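Local coordinates for activating signal cointegrator 1 complex subunit 2 (Homo sapiens, PDB 6YXQ), which binds polyubiquitin chains and recruits ASCC3 and ALKBH3 to sites of DNA damage as a component of the ASCC complex, at residues H124-H137 / F172-N186. Numbering follows the deposited sequence.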
loop_
_atom_site.group_PDB
_atom_site.type_symbol
_atom_site.label_atom_id
_atom_site.label_comp_id
_atom_site.label_asym_id
_atom_site.label_seq_id
_atom_site.Cartn_x
_atom_site.Cartn_y
_atom_site.Cartn_z
ATOM N N HIS B 124 -2.034 4.808 -5.032
ATOM C CA HIS B 124 -1.396 4.967 -3.729
ATOM C C HIS B 124 -2.253 5.824 -2.800
ATOM O O HIS B 124 -2.606 5.405 -1.683
ATOM C CB HIS B 124 -0.010 5.579 -3.941
ATOM C CG HIS B 124 0.865 5.584 -2.725
ATOM N ND1 HIS B 124 1.033 6.704 -1.938
ATOM C CD2 HIS B 124 1.654 4.625 -2.184
ATOM C CE1 HIS B 124 1.871 6.430 -0.956
ATOM N NE2 HIS B 124 2.265 5.176 -1.083
ATOM N N ARG B 125 -2.622 7.020 -3.261
ATOM C CA ARG B 125 -3.412 7.920 -2.426
ATOM C C ARG B 125 -4.759 7.301 -2.073
ATOM O O ARG B 125 -5.203 7.352 -0.917
ATOM C CB ARG B 125 -3.611 9.259 -3.136
ATOM C CG ARG B 125 -4.338 10.290 -2.297
ATOM C CD ARG B 125 -4.229 11.692 -2.879
ATOM N NE ARG B 125 -4.715 12.686 -1.925
ATOM C CZ ARG B 125 -5.873 13.329 -2.034
ATOM N NH1 ARG B 125 -6.667 13.100 -3.071
ATOM N NH2 ARG B 125 -6.233 14.207 -1.107
ATOM N N SER B 126 -5.424 6.700 -3.059
ATOM C CA SER B 126 -6.766 6.194 -2.808
ATOM C C SER B 126 -6.745 5.041 -1.814
ATOM O O SER B 126 -7.611 4.959 -0.932
ATOM C CB SER B 126 -7.415 5.763 -4.118
ATOM O OG SER B 126 -8.470 4.867 -3.854
ATOM N N VAL B 127 -5.760 4.148 -1.934
ATOM C CA VAL B 127 -5.660 3.021 -1.011
ATOM C C VAL B 127 -5.391 3.511 0.405
ATOM O O VAL B 127 -6.000 3.030 1.374
ATOM C CB VAL B 127 -4.573 2.045 -1.482
ATOM C CG1 VAL B 127 -4.225 1.081 -0.364
ATOM C CG2 VAL B 127 -5.028 1.307 -2.731
ATOM N N PHE B 128 -4.471 4.470 0.556
ATOM C CA PHE B 128 -4.231 5.002 1.892
ATOM C C PHE B 128 -5.499 5.603 2.486
ATOM O O PHE B 128 -5.788 5.408 3.675
ATOM C CB PHE B 128 -3.120 6.044 1.873
ATOM C CG PHE B 128 -2.867 6.659 3.211
ATOM C CD1 PHE B 128 -2.214 5.943 4.198
ATOM C CD2 PHE B 128 -3.302 7.943 3.497
ATOM C CE1 PHE B 128 -1.985 6.505 5.446
ATOM C CE2 PHE B 128 -3.076 8.510 4.743
ATOM C CZ PHE B 128 -2.418 7.789 5.718
ATOM N N LEU B 129 -6.278 6.330 1.677
ATOM C CA LEU B 129 -7.477 6.967 2.223
ATOM C C LEU B 129 -8.539 5.938 2.598
ATOM O O LEU B 129 -9.233 6.094 3.612
ATOM C CB LEU B 129 -8.039 7.990 1.236
ATOM C CG LEU B 129 -7.084 9.129 0.888
ATOM C CD1 LEU B 129 -7.321 9.590 -0.527
ATOM C CD2 LEU B 129 -7.219 10.283 1.865
ATOM N N THR B 130 -8.679 4.881 1.794
ATOM C CA THR B 130 -9.591 3.795 2.145
ATOM C C THR B 130 -9.211 3.167 3.483
ATOM O O THR B 130 -10.067 2.937 4.355
ATOM C CB THR B 130 -9.580 2.743 1.041
ATOM O OG1 THR B 130 -9.844 3.376 -0.215
ATOM C CG2 THR B 130 -10.624 1.677 1.309
ATOM N N PHE B 131 -7.923 2.879 3.667
ATOM C CA PHE B 131 -7.525 2.264 4.926
ATOM C C PHE B 131 -7.696 3.225 6.095
ATOM O O PHE B 131 -8.025 2.788 7.203
ATOM C CB PHE B 131 -6.099 1.727 4.823
ATOM C CG PHE B 131 -6.045 0.353 4.242
ATOM C CD1 PHE B 131 -6.388 -0.748 5.015
ATOM C CD2 PHE B 131 -5.731 0.158 2.906
ATOM C CE1 PHE B 131 -6.378 -2.026 4.475
ATOM C CE2 PHE B 131 -5.722 -1.121 2.356
ATOM C CZ PHE B 131 -6.044 -2.213 3.142
ATOM N N LEU B 132 -7.520 4.528 5.867
ATOM C CA LEU B 132 -7.846 5.508 6.902
ATOM C C LEU B 132 -9.317 5.430 7.288
ATOM O O LEU B 132 -9.667 5.437 8.479
ATOM C CB LEU B 132 -7.510 6.914 6.416
ATOM C CG LEU B 132 -7.073 7.930 7.470
ATOM C CD1 LEU B 132 -6.623 9.174 6.758
ATOM C CD2 LEU B 132 -8.168 8.263 8.467
ATOM N N ARG B 133 -10.198 5.395 6.287
ATOM C CA ARG B 133 -11.624 5.333 6.578
ATOM C C ARG B 133 -11.956 4.120 7.429
ATOM O O ARG B 133 -12.731 4.218 8.387
ATOM C CB ARG B 133 -12.441 5.313 5.287
ATOM C CG ARG B 133 -13.839 5.849 5.487
ATOM C CD ARG B 133 -14.552 6.112 4.182
ATOM N NE ARG B 133 -15.840 6.750 4.426
ATOM C CZ ARG B 133 -16.779 6.914 3.504
ATOM N NH1 ARG B 133 -16.576 6.483 2.266
ATOM N NH2 ARG B 133 -17.921 7.508 3.822
HETATM N N MSE B 134 -11.364 2.975 7.106
HETATM C CA MSE B 134 -11.680 1.761 7.858
HETATM C C MSE B 134 -11.015 1.710 9.231
HETATM O O MSE B 134 -11.514 1.058 10.145
HETATM C CB MSE B 134 -11.294 0.528 7.060
HETATM C CG MSE B 134 -12.023 0.401 5.751
HETATM SE SE MSE B 134 -11.639 -1.317 4.922
HETATM C CE MSE B 134 -9.929 -0.942 4.126
ATOM N N SER B 135 -9.881 2.395 9.376
ATOM C CA SER B 135 -9.245 2.479 10.685
ATOM C C SER B 135 -10.006 3.407 11.618
ATOM O O SER B 135 -9.960 3.227 12.839
ATOM C CB SER B 135 -7.803 2.949 10.533
ATOM O OG SER B 135 -7.773 4.245 9.966
ATOM N N THR B 136 -10.702 4.405 11.070
ATOM C CA THR B 136 -11.476 5.323 11.902
ATOM C C THR B 136 -12.815 4.702 12.282
ATOM O O THR B 136 -13.552 4.222 11.416
ATOM C CB THR B 136 -11.718 6.648 11.178
ATOM O OG1 THR B 136 -10.557 7.013 10.417
ATOM C CG2 THR B 136 -12.042 7.752 12.188
ATOM N N HIS B 137 -13.137 4.721 13.575
ATOM C CA HIS B 137 -14.443 4.270 14.044
ATOM C C HIS B 137 -15.399 5.423 14.310
ATOM O O HIS B 137 -16.568 5.183 14.632
ATOM C CB HIS B 137 -14.303 3.406 15.308
ATOM C CG HIS B 137 -13.751 4.137 16.495
ATOM N ND1 HIS B 137 -12.534 4.786 16.473
ATOM C CD2 HIS B 137 -14.241 4.300 17.747
ATOM C CE1 HIS B 137 -12.305 5.328 17.656
ATOM N NE2 HIS B 137 -13.326 5.049 18.448
ATOM N N PHE B 172 3.388 3.520 3.509
ATOM C CA PHE B 172 2.938 4.890 3.754
ATOM C C PHE B 172 3.591 5.530 4.975
ATOM O O PHE B 172 3.112 6.568 5.443
ATOM C CB PHE B 172 1.413 4.951 3.916
ATOM C CG PHE B 172 0.641 4.246 2.833
ATOM C CD1 PHE B 172 0.317 4.899 1.655
ATOM C CD2 PHE B 172 0.212 2.941 3.005
ATOM C CE1 PHE B 172 -0.400 4.254 0.661
ATOM C CE2 PHE B 172 -0.506 2.291 2.016
ATOM C CZ PHE B 172 -0.813 2.949 0.844
ATOM N N GLY B 173 4.671 4.962 5.504
ATOM C CA GLY B 173 5.140 5.433 6.788
ATOM C C GLY B 173 6.140 6.562 6.733
ATOM O O GLY B 173 6.258 7.326 7.696
ATOM N N LYS B 174 6.879 6.677 5.629
ATOM C CA LYS B 174 7.866 7.746 5.530
ATOM C C LYS B 174 7.192 9.111 5.518
ATOM O O LYS B 174 7.560 10.005 6.289
ATOM C CB LYS B 174 8.730 7.561 4.285
ATOM C CG LYS B 174 10.097 8.222 4.414
ATOM C CD LYS B 174 10.641 8.686 3.074
ATOM C CE LYS B 174 12.093 9.128 3.194
ATOM N NZ LYS B 174 12.997 7.978 3.500
ATOM N N GLY B 175 6.187 9.282 4.668
ATOM C CA GLY B 175 5.534 10.566 4.551
ATOM C C GLY B 175 4.419 10.795 5.551
ATOM O O GLY B 175 4.429 11.791 6.283
ATOM N N ASN B 176 3.460 9.878 5.600
ATOM C CA ASN B 176 2.247 10.042 6.403
ATOM C C ASN B 176 2.341 9.333 7.748
ATOM O O ASN B 176 1.416 8.621 8.140
ATOM C CB ASN B 176 1.039 9.537 5.631
ATOM C CG ASN B 176 1.092 9.890 4.177
ATOM O OD1 ASN B 176 0.642 10.961 3.773
ATOM N ND2 ASN B 176 1.647 8.994 3.371
ATOM N N SER B 177 3.441 9.526 8.489
ATOM C CA SER B 177 3.635 8.784 9.730
ATOM C C SER B 177 2.594 9.158 10.786
ATOM O O SER B 177 1.852 8.273 11.236
ATOM C CB SER B 177 5.055 8.980 10.258
ATOM O OG SER B 177 5.147 8.610 11.622
ATOM N N PRO B 178 2.475 10.431 11.198
ATOM C CA PRO B 178 1.573 10.760 12.331
ATOM C C PRO B 178 0.151 10.277 12.146
ATOM O O PRO B 178 -0.502 9.934 13.136
ATOM C CB PRO B 178 1.649 12.292 12.370
ATOM C CG PRO B 178 2.897 12.638 11.647
ATOM C CD PRO B 178 3.057 11.644 10.590
ATOM N N LEU B 179 -0.352 10.261 10.910
ATOM C CA LEU B 179 -1.696 9.754 10.659
ATOM C C LEU B 179 -1.740 8.236 10.781
ATOM O O LEU B 179 -2.649 7.677 11.413
ATOM C CB LEU B 179 -2.152 10.196 9.269
ATOM C CG LEU B 179 -3.644 10.255 8.920
ATOM C CD1 LEU B 179 -4.489 10.644 10.125
ATOM C CD2 LEU B 179 -3.864 11.238 7.780
ATOM N N LEU B 180 -0.756 7.552 10.192
ATOM C CA LEU B 180 -0.757 6.097 10.237
ATOM C C LEU B 180 -0.501 5.586 11.646
ATOM O O LEU B 180 -1.031 4.536 12.026
ATOM C CB LEU B 180 0.261 5.544 9.241
ATOM C CG LEU B 180 0.409 4.027 9.171
ATOM C CD1 LEU B 180 -0.673 3.366 8.330
ATOM C CD2 LEU B 180 1.764 3.726 8.596
ATOM N N GLN B 181 0.291 6.316 12.436
ATOM C CA GLN B 181 0.372 6.022 13.861
ATOM C C GLN B 181 -1.021 5.961 14.470
ATOM O O GLN B 181 -1.382 4.978 15.127
ATOM C CB GLN B 181 1.220 7.076 14.578
ATOM C CG GLN B 181 2.641 7.182 14.062
ATOM C CD GLN B 181 3.571 7.854 15.051
ATOM O OE1 GLN B 181 3.674 7.439 16.208
ATOM N NE2 GLN B 181 4.259 8.898 14.598
ATOM N N LYS B 182 -1.817 7.014 14.247
ATOM C CA LYS B 182 -3.170 7.065 14.789
ATOM C C LYS B 182 -3.978 5.863 14.335
ATOM O O LYS B 182 -4.615 5.187 15.150
ATOM C CB LYS B 182 -3.857 8.368 14.373
ATOM C CG LYS B 182 -5.243 8.569 14.979
ATOM C CD LYS B 182 -6.173 9.334 14.036
ATOM C CE LYS B 182 -7.530 8.648 13.889
ATOM N NZ LYS B 182 -8.316 9.193 12.741
HETATM N N MSE B 183 -3.942 5.564 13.041
HETATM C CA MSE B 183 -4.674 4.413 12.522
HETATM C C MSE B 183 -4.318 3.093 13.194
HETATM O O MSE B 183 -5.200 2.378 13.693
HETATM C CB MSE B 183 -4.452 4.262 11.018
HETATM C CG MSE B 183 -5.033 5.377 10.194
HETATM SE SE MSE B 183 -3.903 5.843 8.702
HETATM C CE MSE B 183 -4.072 4.266 7.611
ATOM N N ILE B 184 -3.026 2.760 13.169
ATOM C CA ILE B 184 -2.585 1.469 13.686
ATOM C C ILE B 184 -2.870 1.380 15.177
ATOM O O ILE B 184 -3.381 0.364 15.672
ATOM C CB ILE B 184 -1.097 1.238 13.377
ATOM C CG1 ILE B 184 -0.813 1.450 11.891
ATOM C CG2 ILE B 184 -0.698 -0.166 13.767
ATOM C CD1 ILE B 184 -1.352 0.351 10.991
ATOM N N GLY B 185 -2.543 2.442 15.915
ATOM C CA GLY B 185 -2.842 2.458 17.334
ATOM C C GLY B 185 -4.320 2.291 17.609
ATOM O O GLY B 185 -4.709 1.612 18.559
ATOM N N ASN B 186 -5.167 2.870 16.755
ATOM C CA ASN B 186 -6.602 2.750 16.969
ATOM C C ASN B 186 -7.084 1.331 16.720
ATOM O O ASN B 186 -7.907 0.816 17.480
ATOM C CB ASN B 186 -7.365 3.729 16.081
ATOM C CG ASN B 186 -8.825 3.848 16.473
ATOM O OD1 ASN B 186 -9.155 4.026 17.651
ATOM N ND2 ASN B 186 -9.711 3.743 15.489
#
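An aromatic cluster of His124, Phe128 and Phe172 lies at one end of this helix-helix contact and the Asn186 amide at the other, in the ASCC3-binding part of ASCC2, where helix segments 124-135 and 177-186 cross at 41° and their axes come within 9.5 Å at closest approach. Phe172 slots between two side chains of the first helix. Its CE1 lies over one face of the His124 imidazole, 3.3 Å from NE2, while Phe128 CB makes a CH-pi contact with the Phe172 face, 3.9 Å from the ring centroid. Phe128 reaches across because its CG stands anti to the backbone N (chi1 178°), which carries the ring on toward Met183, a selenomethionine here. Flexible and polarisable, that residue bends to set SE obliquely beside the ring in a Met-aromatic contact and CE 3.7 Å from Phe128 CE1. Leu179 CD2 lies at the edge of the same ring, near its plane, and also meets Leu132 CD1 at 3.6 Å, branched chains crossing at nearly a right angle. The CA atoms of Ser135 and Met183 are 5.3 Å apart, consistent with the small serine side chain; Ser135 OG donates a hydrogen bond to Leu132 O within its own helix. At the far end the Asn186 amide uses ND2 twice: toward Ser135 O at 2.7 Å, nearly along the C=O axis, and toward His137 ND1 at 3.2 Å, approached well out of the imidazole plane. A leucine here would probably leave Ser135 O and His137 ND1 without this shared donor, and the imidazole held less firmly. Asn186 OD1 is held by Gln190, which helps fix the amide. Helix 89-101 packs against Val127 and Phe131, helix 243-266 against Leu180, and Phe173 of the ASCC3 chain meets the rings of His124 and Phe128, extending the aromatic cluster into the partner subunit.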